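Local coordinates for chitin-binding domain 3 protein (Micromonospora aurantiaca ATCC 27029, PDB 5OPF) that probably cleaves crystalline polysaccharides such as cellulose by copper-dependent oxidation, as a lytic polysaccharide monooxygenase, at residues Val4-Arg10 / Leu187-Val191; Gln30-Gln36 / Thr85-Lys90; Asn96-Phe102 / Ile157-Ala163; Leu129-Leu134 / Val171-Ile175. One frame throughout, in Å; residues are numbered along the deposited sequence.

Interaction 1 of 4, residues Val4-Arg10 / Leu187-Val191; sequences VVDPASR and LCSDV
Arg10 and Asp190 reach each other through similar first torsions, each CG lying opposite its own carbonyl carbon (chi1 -72° and -59°), and the arginine chain then runs extended from CG to NE to set its guanidinium beside the carboxylate. The grip is side-on and bidentate. Arg10 NE donates to Asp190 OD2 at 2.8 Å, Arg10 NH2 to Asp190 OD1 at 2.9 Å, both on syn lone pairs, and the two planes are only 13° apart. Arg10 NH1 bonds the carbonyl of Leu83, and Trp89 makes a cation-pi contact with the same guanidinium.

Nearer the backbone, Arg10 N donates to Cys188 O at 2.8 Å, and Ser9 CA lies 3.2 Å from Cys188 O in a CA-H...O contact. Ser9 is the N-cap of helix 10-18; its hydroxyl bonds Tyr12 N and Ser3 OG. The cis peptide before Pro7 turns the chain out of strand 2-6, and Ser189 OG donates to Pro7 O at 2.8 Å from a position tilted off the carbonyl plane. Apolar contacts flank this bond: Pro7 CB lies 3.6 Å from Val191 CG1, and Val4 CG2 lies 4.0 Å from Leu187 CB. A water accepts from Asp190 N and lies beside Ala8 O.

The contact thus fastens the turn between strand 2-6 and helix 10-18 onto strand 183-192. Because the ion pair is buried, flat and held by two bonds, Arg10 and Asp190 should each stabilise the other's charge, and the guanidinium's further partners leave it little freedom to rotate.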
# COMPACT_ATOMS: atom_id res chain seq x y z
N VAL A 4 3.97 0.84 3.77
CA VAL A 4 3.27 1.93 4.44
C VAL A 4 2.58 1.35 5.66
O VAL A 4 1.76 0.43 5.55
CB VAL A 4 2.24 2.60 3.51
CG1 VAL A 4 1.46 3.64 4.28
CG2 VAL A 4 2.92 3.22 2.29
N VAL A 5 2.92 1.89 6.84
CA VAL A 5 2.37 1.39 8.10
C VAL A 5 1.31 2.32 8.68
O VAL A 5 0.57 1.90 9.59
CB VAL A 5 3.48 1.08 9.13
CG1 VAL A 5 4.40 -0.01 8.60
CG2 VAL A 5 4.29 2.32 9.48
N ASP A 6 1.20 3.54 8.19
CA ASP A 6 0.19 4.49 8.67
C ASP A 6 0.00 5.50 7.55
O ASP A 6 0.90 6.32 7.31
CB ASP A 6 0.66 5.17 9.95
CG ASP A 6 -0.42 6.01 10.59
OD1 ASP A 6 -1.43 6.30 9.91
OD2 ASP A 6 -0.25 6.39 11.77
N PRO A 7 -1.12 5.46 6.81
CA PRO A 7 -2.28 4.57 6.96
C PRO A 7 -1.91 3.18 6.45
O PRO A 7 -1.43 3.05 5.31
CB PRO A 7 -3.34 5.24 6.09
CG PRO A 7 -2.55 5.92 5.00
CD PRO A 7 -1.27 6.36 5.65
N ALA A 8 -2.09 2.16 7.28
CA ALA A 8 -1.61 0.82 6.96
C ALA A 8 -2.07 0.38 5.58
O ALA A 8 -3.24 0.52 5.20
CB ALA A 8 -2.15 -0.16 8.01
N SER A 9 -1.14 -0.23 4.83
CA SER A 9 -1.46 -0.83 3.54
C SER A 9 -2.38 -2.04 3.73
O SER A 9 -2.57 -2.54 4.85
CB SER A 9 -0.18 -1.27 2.84
OG SER A 9 0.34 -2.42 3.50
N ARG A 10 -2.96 -2.54 2.63
CA ARG A 10 -3.91 -3.64 2.76
C ARG A 10 -3.27 -4.86 3.43
O ARG A 10 -3.86 -5.46 4.33
CB ARG A 10 -4.51 -4.01 1.40
CG ARG A 10 -5.49 -2.97 0.89
CD ARG A 10 -6.17 -3.36 -0.40
NE ARG A 10 -7.18 -2.36 -0.71
CZ ARG A 10 -7.89 -2.28 -1.83
NH1 ARG A 10 -7.73 -3.17 -2.81
NH2 ARG A 10 -8.76 -1.30 -1.96
N LEU A 187 2.00 -0.07 -2.76
CA LEU A 187 1.21 -0.19 -1.53
C LEU A 187 -0.12 0.55 -1.64
O LEU A 187 -0.14 1.79 -1.66
CB LEU A 187 1.98 0.36 -0.33
CG LEU A 187 3.32 -0.27 0.05
CD1 LEU A 187 3.26 -1.79 0.01
CD2 LEU A 187 4.45 0.28 -0.83
N CYS A 188 -1.22 -0.20 -1.64
CA CYS A 188 -2.56 0.39 -1.50
C CYS A 188 -2.92 0.49 -0.03
O CYS A 188 -2.77 -0.50 0.69
CB CYS A 188 -3.61 -0.49 -2.18
SG CYS A 188 -3.53 -0.48 -3.96
N SER A 189 -3.44 1.65 0.39
CA SER A 189 -3.96 1.82 1.75
C SER A 189 -5.38 2.38 1.68
O SER A 189 -5.61 3.43 1.05
CB SER A 189 -3.12 2.81 2.57
OG SER A 189 -1.77 2.39 2.66
N ASP A 190 -6.31 1.73 2.36
CA ASP A 190 -7.68 2.21 2.42
C ASP A 190 -7.84 3.25 3.52
O ASP A 190 -7.45 3.03 4.67
CB ASP A 190 -8.64 1.04 2.61
CG ASP A 190 -8.52 0.04 1.49
OD1 ASP A 190 -9.04 0.35 0.39
OD2 ASP A 190 -7.89 -1.04 1.70
N VAL A 191 -8.42 4.39 3.15
CA VAL A 191 -8.58 5.51 4.08
C VAL A 191 -9.98 6.08 3.95
O VAL A 191 -10.70 5.83 2.99
CB VAL A 191 -7.52 6.62 3.85
CG1 VAL A 191 -6.13 6.07 4.04
CG2 VAL A 191 -7.69 7.27 2.49
O HOH W 1 -5.27 -0.55 3.69
O HOH W 2 -5.55 1.66 6.32

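Interaction 2 of 4, residues Gln30-Gln36 / Thr85-Lys90; sequences QDPMCWQ and TVGAWK
The CB, CG and SD of Met33 run across one face of the Trp89 indole, spanning both of its rings. Met33 CB sits 3.5 Å from the centroid of the six-membered ring, a CH-pi contact close to the ring normal, and Met33 SD stands 4.1 Å from the centroid of the five-membered ring, a Met-aromatic contact. The bend at chi2 (-59°) keeps SD over the five-membered ring, where it also comes within 3.8 Å of Gly87 CA; the chi3 of 96° turns the terminal methyl CE away from the indole. The guanidinium of Arg10 covers the opposite face in a cation-pi contact, so the ring is sandwiched. Its rotation is set by Trp89 NE1, which donates to Thr85 O at 2.9 Å with the acceptor in the ring plane.

Polar links lie on two sides of the Met33-Trp89 stack. Gln36 NE2 donates to Met33 O on an in-plane lone pair and also bonds Ala82 O, while Gln36 OE1 lies 2.8 Å from Thr85 OG1, whose proton may go to Ala82 O instead. On the other flank, Lys90 NZ donates to Gln30 O at 2.8 Å, its methylenes passing along the carboxylate of Asp31 with CG 3.6 Å from Asp31 OD2. That aspartate is the N-cap of helix 32-40, with OD1 accepting from Cys34 N at 3.1 Å. A water accepts from Met33 N and donates to Asp31 OD1 and Ala88 O.

The contact lays the first turn of helix 32-40 against the loop leading to strand 92-93. Helix 10-18 adjoins it, joined through the Asp31-Arg17 salt bridge and the Cys14-Cys34 disulfide.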
# COMPACT_ATOMS: atom_id res chain seq x y z
N GLN A 30 -16.69 -10.22 10.03
CA GLN A 30 -16.19 -8.95 10.54
C GLN A 30 -15.29 -8.23 9.55
O GLN A 30 -15.25 -6.99 9.55
CB GLN A 30 -15.44 -9.18 11.85
CG GLN A 30 -16.35 -9.65 12.99
CD GLN A 30 -15.61 -9.94 14.29
OE1 GLN A 30 -14.42 -9.64 14.41
NE2 GLN A 30 -16.31 -10.53 15.25
N ASP A 31 -14.58 -8.95 8.68
CA ASP A 31 -13.62 -8.34 7.76
C ASP A 31 -13.51 -9.25 6.54
O ASP A 31 -12.53 -9.97 6.36
CB ASP A 31 -12.28 -8.12 8.46
CG ASP A 31 -11.28 -7.30 7.65
OD1 ASP A 31 -11.48 -7.07 6.43
OD2 ASP A 31 -10.25 -6.91 8.26
N PRO A 32 -14.55 -9.26 5.69
CA PRO A 32 -14.55 -10.18 4.54
C PRO A 32 -13.36 -10.02 3.61
O PRO A 32 -12.92 -11.00 3.01
CB PRO A 32 -15.88 -9.86 3.84
CG PRO A 32 -16.76 -9.34 4.94
CD PRO A 32 -15.85 -8.58 5.86
N MET A 33 -12.84 -8.80 3.46
CA MET A 33 -11.70 -8.62 2.57
C MET A 33 -10.44 -9.24 3.14
O MET A 33 -9.67 -9.88 2.40
CB MET A 33 -11.48 -7.15 2.22
CG MET A 33 -12.55 -6.54 1.32
SD MET A 33 -12.74 -7.37 -0.30
CE MET A 33 -14.10 -8.49 0.05
N CYS A 34 -10.17 -9.08 4.44
CA CYS A 34 -9.03 -9.80 5.00
C CYS A 34 -9.26 -11.32 4.99
O CYS A 34 -8.32 -12.09 4.79
CB CYS A 34 -8.64 -9.32 6.40
SG CYS A 34 -7.88 -7.67 6.45
N TRP A 35 -10.50 -11.76 5.20
CA TRP A 35 -10.77 -13.20 5.17
C TRP A 35 -10.44 -13.79 3.80
O TRP A 35 -9.74 -14.81 3.72
CB TRP A 35 -12.23 -13.48 5.55
CG TRP A 35 -12.60 -14.95 5.59
CD1 TRP A 35 -13.46 -15.59 4.75
CD2 TRP A 35 -12.16 -15.94 6.54
NE1 TRP A 35 -13.58 -16.91 5.11
CE2 TRP A 35 -12.79 -17.16 6.19
CE3 TRP A 35 -11.28 -15.93 7.63
CZ2 TRP A 35 -12.57 -18.35 6.91
CZ3 TRP A 35 -11.07 -17.11 8.35
CH2 TRP A 35 -11.71 -18.30 7.98
N GLN A 36 -10.93 -13.18 2.71
CA GLN A 36 -10.63 -13.76 1.40
C GLN A 36 -9.13 -13.71 1.11
O GLN A 36 -8.60 -14.60 0.43
CB GLN A 36 -11.47 -13.11 0.29
CG GLN A 36 -11.31 -11.61 0.09
CD GLN A 36 -10.21 -11.20 -0.88
OE1 GLN A 36 -10.10 -11.75 -1.99
NE2 GLN A 36 -9.42 -10.21 -0.50
N THR A 85 -8.95 -7.55 -4.91
CA THR A 85 -10.39 -7.74 -4.83
C THR A 85 -11.09 -6.43 -4.48
O THR A 85 -10.58 -5.64 -3.69
CB THR A 85 -10.67 -8.81 -3.78
OG1 THR A 85 -9.98 -10.00 -4.18
CG2 THR A 85 -12.17 -9.10 -3.65
N VAL A 86 -12.24 -6.20 -5.09
CA VAL A 86 -13.05 -5.02 -4.84
C VAL A 86 -13.99 -5.31 -3.67
O VAL A 86 -14.67 -6.34 -3.67
CB VAL A 86 -13.85 -4.68 -6.11
CG1 VAL A 86 -14.81 -3.55 -5.89
CG2 VAL A 86 -12.90 -4.36 -7.26
N GLY A 87 -14.07 -4.41 -2.70
CA GLY A 87 -14.98 -4.60 -1.58
C GLY A 87 -14.66 -3.68 -0.42
O GLY A 87 -13.86 -2.74 -0.54
N ALA A 88 -15.29 -3.96 0.72
CA ALA A 88 -15.27 -3.06 1.88
C ALA A 88 -14.05 -3.32 2.77
O ALA A 88 -14.15 -3.74 3.93
CB ALA A 88 -16.58 -3.18 2.67
N TRP A 89 -12.88 -3.05 2.21
CA TRP A 89 -11.63 -3.10 2.97
C TRP A 89 -11.70 -2.12 4.13
O TRP A 89 -12.24 -1.02 4.01
CB TRP A 89 -10.46 -2.69 2.06
CG TRP A 89 -10.17 -3.67 0.97
CD1 TRP A 89 -10.70 -3.69 -0.30
CD2 TRP A 89 -9.27 -4.78 1.04
NE1 TRP A 89 -10.19 -4.75 -1.01
CE2 TRP A 89 -9.32 -5.44 -0.21
CE3 TRP A 89 -8.44 -5.30 2.05
CZ2 TRP A 89 -8.57 -6.58 -0.48
CZ3 TRP A 89 -7.69 -6.43 1.77
CH2 TRP A 89 -7.77 -7.06 0.52
N LYS A 90 -11.16 -2.51 5.28
CA LYS A 90 -11.18 -1.63 6.44
C LYS A 90 -10.33 -0.38 6.21
O LYS A 90 -9.17 -0.46 5.80
CB LYS A 90 -10.68 -2.37 7.68
CG LYS A 90 -11.52 -3.58 8.07
CD LYS A 90 -12.99 -3.26 8.25
CE LYS A 90 -13.76 -4.52 8.64
NZ LYS A 90 -15.23 -4.29 8.69
O HOH W 3 -9.94 -5.05 5.25
O HOH W 4 -13.59 -6.35 4.86

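Interaction 3 of 4, residues Asn96-Phe102 / Ile157-Ala163; sequences NNFRVKF and IQIPANA
Strands 97-102 and 157-162 run antiparallel, their axes 4.4 Å apart at closest approach and 151° between directions, as neighbours in the four-stranded sheet of what is, as in other enzymes of this family, an immunoglobulin-like beta sandwich. Phe98 with Ala161, Val100 with Ile159 and Phe102 with Ile157 are hydrogen-bonded pairs, each closed by two backbone bonds, and their side chains fall on the face turned toward strands 110-118 and 134-140.

On that buried face Phe98 takes a chi1 of 69°, which lays its ring over the neighbouring strand; Ala161 CB sits above the ring, 3.8 Å from its centroid in a CH-pi contact. Ile159 CD1 fits beside Phe102 CB at 4.1 Å, next to Val100.

The other face is polar. Gln158 CB and CG lie over one face of the Arg99 guanidinium, CG 3.5 Å from Arg99 NH2, and the bend at chi2 (-89°) then turns the amide along the chain of Lys101, with OE1 3.6 Å from Lys101 CB. A water lies between Arg99 O and Gln158 OE1.

At the end of the ladder Asn97 and Asn162 stand side by side, their OD1 atoms 3.3 Å apart without a bond between them. Beyond them Ala163 N donates to Asn96 O, and Asn96 ND2 returns a bond of 3.0 Å to Ala163 O.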
# COMPACT_ATOMS: atom_id res chain seq x y z
N ASN A 96 -7.48 15.83 4.90
CA ASN A 96 -7.06 16.09 3.53
C ASN A 96 -5.56 16.33 3.42
O ASN A 96 -4.93 15.89 2.45
CB ASN A 96 -7.84 17.26 2.95
CG ASN A 96 -9.30 16.95 2.84
OD1 ASN A 96 -10.08 17.26 3.76
ND2 ASN A 96 -9.70 16.28 1.77
N ASN A 97 -4.98 17.03 4.39
CA ASN A 97 -3.53 17.11 4.54
C ASN A 97 -3.15 16.03 5.54
O ASN A 97 -3.53 16.11 6.72
CB ASN A 97 -3.13 18.47 5.07
CG ASN A 97 -3.26 19.54 4.05
OD1 ASN A 97 -2.35 19.76 3.26
ND2 ASN A 97 -4.39 20.23 4.05
N PHE A 98 -2.43 15.02 5.07
CA PHE A 98 -2.10 13.88 5.90
C PHE A 98 -0.66 13.49 5.63
O PHE A 98 0.03 14.09 4.80
CB PHE A 98 -3.08 12.72 5.71
CG PHE A 98 -3.00 12.05 4.36
CD1 PHE A 98 -3.53 12.65 3.24
CD2 PHE A 98 -2.40 10.81 4.23
CE1 PHE A 98 -3.47 12.04 2.00
CE2 PHE A 98 -2.34 10.19 3.01
CZ PHE A 98 -2.87 10.80 1.89
N ARG A 99 -0.19 12.52 6.40
CA ARG A 99 1.19 12.05 6.34
C ARG A 99 1.21 10.54 6.15
O ARG A 99 0.49 9.82 6.85
CB ARG A 99 1.91 12.42 7.64
CG ARG A 99 1.99 13.93 7.82
CD ARG A 99 2.12 14.37 9.26
NE ARG A 99 3.37 13.98 9.88
CZ ARG A 99 4.57 14.44 9.55
NH1 ARG A 99 4.71 15.30 8.54
NH2 ARG A 99 5.64 14.04 10.22
N VAL A 100 2.04 10.07 5.22
CA VAL A 100 2.23 8.65 4.98
C VAL A 100 3.52 8.23 5.67
O VAL A 100 4.60 8.74 5.35
CB VAL A 100 2.31 8.37 3.47
CG1 VAL A 100 2.73 6.93 3.20
CG2 VAL A 100 0.98 8.71 2.78
N LYS A 101 3.41 7.32 6.64
CA LYS A 101 4.58 6.78 7.33
C LYS A 101 5.04 5.51 6.63
O LYS A 101 4.30 4.51 6.59
CB LYS A 101 4.29 6.48 8.79
CG LYS A 101 5.53 6.06 9.56
CD LYS A 101 5.21 5.72 11.01
CE LYS A 101 6.39 5.05 11.72
NZ LYS A 101 6.06 4.77 13.16
N PHE A 102 6.24 5.56 6.07
CA PHE A 102 6.86 4.43 5.41
C PHE A 102 7.90 3.81 6.34
O PHE A 102 8.75 4.52 6.86
CB PHE A 102 7.51 4.82 4.08
CG PHE A 102 7.55 3.69 3.14
CD1 PHE A 102 8.47 2.66 3.29
CD2 PHE A 102 6.59 3.58 2.15
CE1 PHE A 102 8.42 1.55 2.46
CE2 PHE A 102 6.54 2.49 1.32
CZ PHE A 102 7.45 1.48 1.48
N ILE A 157 10.14 7.07 7.52
CA ILE A 157 10.05 8.45 7.07
C ILE A 157 8.59 8.80 6.84
O ILE A 157 7.77 7.94 6.50
CB ILE A 157 10.92 8.68 5.81
CG1 ILE A 157 11.13 10.18 5.59
CG2 ILE A 157 10.33 7.98 4.58
CD1 ILE A 157 12.29 10.48 4.67
N GLN A 158 8.26 10.08 7.04
CA GLN A 158 6.92 10.58 6.81
C GLN A 158 6.90 11.41 5.53
O GLN A 158 7.72 12.31 5.36
CB GLN A 158 6.46 11.46 7.98
CG GLN A 158 6.42 10.76 9.34
CD GLN A 158 5.11 10.07 9.65
OE1 GLN A 158 4.18 10.07 8.85
NE2 GLN A 158 5.02 9.49 10.84
N ILE A 159 5.94 11.12 4.65
CA ILE A 159 5.77 11.83 3.38
C ILE A 159 4.50 12.67 3.48
O ILE A 159 3.40 12.11 3.57
CB ILE A 159 5.68 10.88 2.18
CG1 ILE A 159 6.91 9.97 2.09
CG2 ILE A 159 5.52 11.67 0.90
CD1 ILE A 159 6.66 8.54 2.45
N PRO A 160 4.60 13.99 3.44
CA PRO A 160 3.39 14.83 3.42
C PRO A 160 2.59 14.61 2.15
O PRO A 160 3.15 14.42 1.07
CB PRO A 160 3.93 16.26 3.49
CG PRO A 160 5.32 16.12 4.00
CD PRO A 160 5.82 14.80 3.48
N ALA A 161 1.27 14.68 2.28
CA ALA A 161 0.37 14.50 1.16
C ALA A 161 -0.82 15.43 1.35
O ALA A 161 -1.28 15.63 2.48
CB ALA A 161 -0.12 13.05 1.07
N ASN A 162 -1.30 16.02 0.26
CA ASN A 162 -2.44 16.93 0.33
C ASN A 162 -3.41 16.54 -0.78
O ASN A 162 -3.09 16.70 -1.97
CB ASN A 162 -2.03 18.39 0.19
CG ASN A 162 -3.22 19.33 0.27
OD1 ASN A 162 -4.29 18.94 0.73
ND2 ASN A 162 -3.04 20.57 -0.17
N ALA A 163 -4.58 16.04 -0.40
CA ALA A 163 -5.60 15.57 -1.33
C ALA A 163 -6.84 16.44 -1.17
O ALA A 163 -7.79 16.06 -0.47
CB ALA A 163 -5.89 14.09 -1.09
O HOH W 5 1.68 8.98 9.44

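Interaction 4 of 4, residues Leu129-Leu134 / Val171-Ile175; sequences LRWSDL and VVYTI
Tyr173 meets Leu134 first, then Trp131, along its course out of strand 169-178. Its CG lies opposite the backbone N (chi1 -165°), which sends the ring across toward the loop 129-134. At the root, Tyr173 CB touches Leu134 CD1 at 3.9 Å. The same methyl lies obliquely to the ring, 3.7 Å from Tyr173 CD2. Farther out, Tyr173 CE2 reaches Trp131 CH2 at 3.9 Å. The two rings form a T-shaped (edge-to-face) pair, the edge of Tyr173 turned to the face of the Trp131 six-membered ring, with centroids 5.7 Å apart and planes at 85°. On the other side of the ring, CD1 rests against the sulfur of Cys188. At the tip, the hydroxyl bonds the carbonyl oxygen of Leu69.

Trp131 is also held at both ends. Its CH2 corner meets Ile175 CD1 at 3.6 Å, near the indole plane, while its NE1 bonds the carbonyl oxygen of Ile64. At the other end of the contact Leu129 CD2 packs on Val171 CG1 at 4.1 Å. The loop forms a short 3-10 turn at 131-133, and Asp133 OD2 reaches back to accept from Arg130 N, just before it, at 2.9 Å.

No hydrogen bond crosses between loop and strand; aliphatic and aromatic carbons alone join the two. The buried Tyr173 hydroxyl and the Trp131 N-H each have a backbone carbonyl partner. The NE1 bond restrains the turn of the indole, whereas the hydroxyl bond holds only the tip of Tyr173, leaving its ring rotation to the packing of Leu134, Trp131 and Cys188.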
# COMPACT_ATOMS: atom_id res chain seq x y z
N LEU A 129 -9.32 -0.53 -9.08
CA LEU A 129 -8.47 0.65 -9.04
C LEU A 129 -7.70 0.78 -10.35
O LEU A 129 -7.05 -0.17 -10.79
CB LEU A 129 -7.49 0.56 -7.87
CG LEU A 129 -6.61 1.78 -7.62
CD1 LEU A 129 -7.43 3.00 -7.25
CD2 LEU A 129 -5.59 1.47 -6.56
N ARG A 130 -7.80 1.96 -10.97
CA ARG A 130 -7.13 2.26 -12.23
C ARG A 130 -6.14 3.40 -12.03
O ARG A 130 -6.32 4.27 -11.17
CB ARG A 130 -8.15 2.75 -13.26
CG ARG A 130 -9.29 1.82 -13.49
CD ARG A 130 -10.28 2.41 -14.48
NE ARG A 130 -11.28 1.41 -14.82
CZ ARG A 130 -11.05 0.35 -15.60
NH1 ARG A 130 -9.84 0.15 -16.14
NH2 ARG A 130 -12.03 -0.50 -15.83
N TRP A 131 -5.10 3.43 -12.86
CA TRP A 131 -4.17 4.55 -12.82
C TRP A 131 -4.89 5.88 -13.01
O TRP A 131 -4.55 6.88 -12.36
CB TRP A 131 -3.07 4.36 -13.87
CG TRP A 131 -2.03 3.35 -13.48
CD1 TRP A 131 -1.99 2.03 -13.84
CD2 TRP A 131 -0.87 3.57 -12.67
NE1 TRP A 131 -0.89 1.42 -13.30
CE2 TRP A 131 -0.19 2.35 -12.58
CE3 TRP A 131 -0.35 4.68 -12.00
CZ2 TRP A 131 1.00 2.20 -11.86
CZ3 TRP A 131 0.83 4.53 -11.28
CH2 TRP A 131 1.49 3.30 -11.23
N SER A 132 -5.90 5.92 -13.88
CA SER A 132 -6.62 7.17 -14.15
C SER A 132 -7.46 7.63 -12.97
O SER A 132 -7.92 8.79 -12.96
CB SER A 132 -7.49 7.02 -15.39
OG SER A 132 -8.50 6.05 -15.20
N ASP A 133 -7.71 6.77 -11.99
CA ASP A 133 -8.37 7.20 -10.76
C ASP A 133 -7.45 7.96 -9.81
O ASP A 133 -7.95 8.56 -8.85
CB ASP A 133 -8.89 5.99 -9.99
CG ASP A 133 -9.99 5.24 -10.71
OD1 ASP A 133 -10.92 5.90 -11.20
OD2 ASP A 133 -9.92 3.98 -10.77
N LEU A 134 -6.14 7.97 -10.05
CA LEU A 134 -5.15 8.45 -9.09
C LEU A 134 -4.60 9.82 -9.46
O LEU A 134 -4.33 10.11 -10.64
CB LEU A 134 -3.97 7.49 -9.02
CG LEU A 134 -4.27 6.12 -8.43
CD1 LEU A 134 -3.03 5.24 -8.56
CD2 LEU A 134 -4.71 6.20 -6.97
N VAL A 171 -8.62 5.43 -1.66
CA VAL A 171 -7.42 4.60 -1.64
C VAL A 171 -6.20 5.48 -1.87
O VAL A 171 -6.19 6.32 -2.78
CB VAL A 171 -7.50 3.47 -2.70
CG1 VAL A 171 -6.27 2.57 -2.62
CG2 VAL A 171 -8.76 2.63 -2.51
N VAL A 172 -5.19 5.29 -1.04
CA VAL A 172 -3.85 5.85 -1.23
C VAL A 172 -3.02 4.79 -1.93
O VAL A 172 -3.06 3.60 -1.58
CB VAL A 172 -3.22 6.22 0.13
CG1 VAL A 172 -1.89 6.92 -0.07
CG2 VAL A 172 -4.17 7.08 0.97
N TYR A 173 -2.25 5.20 -2.94
CA TYR A 173 -1.32 4.31 -3.63
C TYR A 173 0.06 4.90 -3.50
O TYR A 173 0.31 6.01 -3.99
CB TYR A 173 -1.67 4.15 -5.10
CG TYR A 173 -1.01 2.99 -5.82
CD1 TYR A 173 -1.09 1.69 -5.33
CD2 TYR A 173 -0.36 3.18 -7.03
CE1 TYR A 173 -0.54 0.61 -6.02
CE2 TYR A 173 0.18 2.12 -7.73
CZ TYR A 173 0.08 0.84 -7.23
OH TYR A 173 0.57 -0.22 -7.97
N THR A 174 0.96 4.18 -2.85
CA THR A 174 2.31 4.63 -2.58
C THR A 174 3.28 3.73 -3.35
O THR A 174 3.22 2.49 -3.25
CB THR A 174 2.61 4.61 -1.07
OG1 THR A 174 1.70 5.48 -0.38
CG2 THR A 174 4.03 5.09 -0.79
N ILE A 175 4.19 4.36 -4.10
CA ILE A 175 5.22 3.67 -4.87
C ILE A 175 6.57 4.05 -4.28
O ILE A 175 6.93 5.23 -4.23
CB ILE A 175 5.18 4.06 -6.36
CG1 ILE A 175 3.81 3.77 -6.96
CG2 ILE A 175 6.31 3.31 -7.13
CD1 ILE A 175 3.67 4.14 -8.43

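Overall arrangement
Along the chain interaction 1 brings together the two ends, and the other three lie between its segments: interaction 2 closes before interaction 3 opens, while the segments of interactions 3 and 4 alternate. Strand 2-6 pairs with strand 97-104, joining interactions 1 and 3 in the four-stranded sheet, whereas strands 169-178 and 183-192 join interactions 4 and 1 in the mixed sheet. Val100 and Phe98 pack on Thr174 and Val172 between the sheets. Interaction 2 stands outside the sandwich, its centre about 14 Å from that of interaction 1, which it touches through Trp89. Together they tie sandwich and helical region into one scaffold carrying the copper site of His1, His108 and Tyr185.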